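Local coordinates for protein phosphoribosylformylglycinamidine synthase 2 (Thermus thermophilus, PDB 3VIU) that belongs to the AIR synthase-related (PurM-like) family and binds adenosine-5'-diphosphate and magnesium within a chain built from two similar halves, at residues A[78-83]-A[441-446]. Numbering follows the deposited sequence.
With ADP (adenosine-5'-diphosphate), chain B.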
loop_
_atom_site.group_PDB
_atom_site.type_symbol
_atom_site.label_atom_id
_atom_site.label_comp_id
_atom_site.label_asym_id
_atom_site.label_seq_id
_atom_site.Cartn_x
_atom_site.Cartn_y
_atom_site.Cartn_z
ATOM N N TRP A 78 1.270 -3.532 22.563
ATOM C CA TRP A 78 0.785 -2.788 21.404
ATOM C C TRP A 78 0.578 -3.639 20.162
ATOM O O TRP A 78 1.220 -4.672 19.979
ATOM C CB TRP A 78 1.733 -1.656 21.043
ATOM C CG TRP A 78 1.952 -0.687 22.122
ATOM C CD1 TRP A 78 2.937 -0.718 23.057
ATOM C CD2 TRP A 78 1.193 0.497 22.371
ATOM N NE1 TRP A 78 2.847 0.381 23.873
ATOM C CE2 TRP A 78 1.782 1.144 23.473
ATOM C CE3 TRP A 78 0.071 1.075 21.768
ATOM C CZ2 TRP A 78 1.291 2.346 23.988
ATOM C CZ3 TRP A 78 -0.421 2.271 22.280
ATOM C CH2 TRP A 78 0.192 2.893 23.380
ATOM N N ALA A 79 -0.329 -3.183 19.307
ATOM C CA ALA A 79 -0.641 -3.860 18.052
ATOM C C ALA A 79 -0.685 -2.795 16.962
ATOM O O ALA A 79 -0.786 -1.598 17.253
ATOM C CB ALA A 79 -1.993 -4.565 18.152
ATOM N N VAL A 80 -0.599 -3.226 15.709
ATOM C CA VAL A 80 -0.641 -2.299 14.592
ATOM C C VAL A 80 -1.583 -2.797 13.504
ATOM O O VAL A 80 -1.482 -3.938 13.046
ATOM C CB VAL A 80 0.767 -2.078 13.988
ATOM C CG1 VAL A 80 0.668 -1.355 12.657
ATOM C CG2 VAL A 80 1.609 -1.260 14.943
ATOM N N ALA A 81 -2.511 -1.935 13.111
ATOM C CA ALA A 81 -3.450 -2.272 12.064
ATOM C C ALA A 81 -2.989 -1.540 10.817
ATOM O O ALA A 81 -2.477 -0.424 10.899
ATOM C CB ALA A 81 -4.851 -1.818 12.444
ATOM N N PHE A 82 -3.138 -2.170 9.661
ATOM C CA PHE A 82 -2.765 -1.515 8.425
ATOM C C PHE A 82 -3.425 -2.175 7.235
ATOM O O PHE A 82 -3.917 -3.298 7.317
ATOM C CB PHE A 82 -1.240 -1.469 8.251
ATOM C CG PHE A 82 -0.585 -2.819 8.126
ATOM C CD1 PHE A 82 -0.477 -3.665 9.223
ATOM C CD2 PHE A 82 -0.040 -3.227 6.916
ATOM C CE1 PHE A 82 0.171 -4.898 9.113
ATOM C CE2 PHE A 82 0.612 -4.456 6.799
ATOM C CZ PHE A 82 0.716 -5.291 7.898
ATOM N N LYS A 83 -3.438 -1.451 6.125
ATOM C CA LYS A 83 -4.049 -1.939 4.905
ATOM C C LYS A 83 -3.798 -0.932 3.793
ATOM O O LYS A 83 -3.485 0.234 4.052
ATOM C CB LYS A 83 -5.552 -2.100 5.116
ATOM C CG LYS A 83 -6.301 -2.605 3.909
ATOM C CD LYS A 83 -7.786 -2.389 4.101
ATOM C CE LYS A 83 -8.549 -2.644 2.826
ATOM N NZ LYS A 83 -9.954 -2.197 2.987
ATOM N N LEU A 441 9.919 0.835 21.502
ATOM C CA LEU A 441 9.392 0.294 20.263
ATOM C C LEU A 441 9.360 1.254 19.085
ATOM O O LEU A 441 9.107 2.453 19.228
ATOM C CB LEU A 441 7.984 -0.252 20.495
ATOM C CG LEU A 441 7.883 -1.377 21.525
ATOM C CD1 LEU A 441 6.421 -1.689 21.792
ATOM C CD2 LEU A 441 8.627 -2.603 21.017
ATOM N N GLY A 442 9.615 0.685 17.912
ATOM C CA GLY A 442 9.601 1.429 16.673
ATOM C C GLY A 442 8.915 0.574 15.627
ATOM O O GLY A 442 9.152 -0.634 15.553
ATOM N N VAL A 443 8.048 1.194 14.832
ATOM C CA VAL A 443 7.322 0.493 13.778
ATOM C C VAL A 443 7.845 0.959 12.427
ATOM O O VAL A 443 7.846 2.156 12.148
ATOM C CB VAL A 443 5.824 0.801 13.857
ATOM C CG1 VAL A 443 5.075 0.012 12.805
ATOM C CG2 VAL A 443 5.308 0.492 15.257
ATOM N N ALA A 444 8.295 0.018 11.597
ATOM C CA ALA A 444 8.821 0.346 10.278
ATOM C C ALA A 444 7.828 -0.047 9.184
ATOM O O ALA A 444 7.138 -1.060 9.294
ATOM C CB ALA A 444 10.151 -0.354 10.054
ATOM N N ALA A 445 7.772 0.755 8.124
ATOM C CA ALA A 445 6.851 0.507 7.024
ATOM C C ALA A 445 7.388 0.961 5.674
ATOM O O ALA A 445 8.102 1.959 5.568
ATOM C CB ALA A 445 5.524 1.202 7.303
ATOM N N LYS A 446 7.016 0.227 4.636
ATOM C CA LYS A 446 7.436 0.559 3.292
ATOM C C LYS A 446 6.499 -0.109 2.288
ATOM O O LYS A 446 5.913 -1.152 2.573
ATOM C CB LYS A 446 8.874 0.085 3.071
ATOM C CG LYS A 446 9.732 1.014 2.212
ATOM C CD LYS A 446 9.337 0.973 0.764
ATOM C CE LYS A 446 10.215 1.898 -0.060
ATOM N NZ LYS A 446 10.069 3.306 0.389
HETATM P PB ADP B . -13.250 -1.822 2.023
HETATM O O1B ADP B . -14.252 -1.765 0.923
HETATM O O2B ADP B . -11.971 -0.931 1.624
HETATM O O3B ADP B . -13.965 -1.231 3.432
HETATM P PA ADP B . -12.930 -4.314 0.957
HETATM O O1A ADP B . -14.297 -4.902 0.930
HETATM O O2A ADP B . -12.707 -3.449 -0.396
HETATM O O3A ADP B . -12.766 -3.366 2.288
HETATM O "O5'" ADP B . -11.770 -5.464 0.998
HETATM C "C5'" ADP B . -12.382 -6.761 1.144
HETATM C "C4'" ADP B . -11.666 -7.657 2.197
HETATM O "O4'" ADP B . -10.784 -8.627 1.545
HETATM C "C3'" ADP B . -10.767 -6.882 3.194
HETATM O "O3'" ADP B . -10.781 -7.544 4.466
HETATM C "C2'" ADP B . -9.393 -6.915 2.524
HETATM O "O2'" ADP B . -8.327 -6.752 3.464
HETATM C "C1'" ADP B . -9.383 -8.275 1.823
HETATM N N9 ADP B . -8.597 -8.239 0.582
HETATM C C8 ADP B . -8.985 -7.692 -0.609
HETATM N N7 ADP B . -8.049 -7.836 -1.503
HETATM C C5 ADP B . -7.001 -8.481 -0.951
HETATM C C6 ADP B . -5.730 -8.911 -1.414
HETATM N N6 ADP B . -5.343 -8.679 -2.722
HETATM N N1 ADP B . -4.907 -9.551 -0.553
HETATM C C2 ADP B . -5.263 -9.785 0.719
HETATM N N3 ADP B . -6.449 -9.398 1.193
HETATM C C4 ADP B . -7.336 -8.752 0.404
#
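W78 meets L441, and V80 meets V443, through methyl and ring carbons alone, and what is unusual is that these matching strands come from the two PurM-like halves of a single chain. Strands 78-86 and 441-448 occupy the same place in two sheets of identical strand order, and here they face each other across the seam, running in the same direction. The backbones stay well apart, with 9.2 Å between the CA atoms of W78 and L441, and only side chains span the gap. At the outer end, L441 CD1 lies 3.8 Å from W78 CD1, on the pyrrole side of the indole, and approaches the ring at a slant. The indole also takes part in a cation-pi contact with R182, so it joins a polar neighbour to an apolar one. Two residues further along, V80 CG2 and V443 CG2 touch at 4.1 Å, the two side chains passing in opposite directions. The valines have nearly the same rotamer: with CG1 anti to the backbone N (chi1 168° in V80, -177° in V443), CG2 lies anti to the carbonyl carbon, and the CG2 methyls make the closest approach. V443 also rests on L178 and V544, linking the pair to a strand of either sheet. Further along the two strands spread apart; F82 does not touch 441-446 but reaches V544 of the second sheet, as well as M176 and L178 of its own. The extended side chain of K83 leads away from the seam to ADP, where NZ donates hydrogen bonds to O2B at 2.7 Å and to O3A at 3.1 Å. The chemistry across this contact is therefore wholly apolar, consistent with a light touch between the sheets that rests on dispersion and exclusion of water, while K83, further along the same strand, binds ADP.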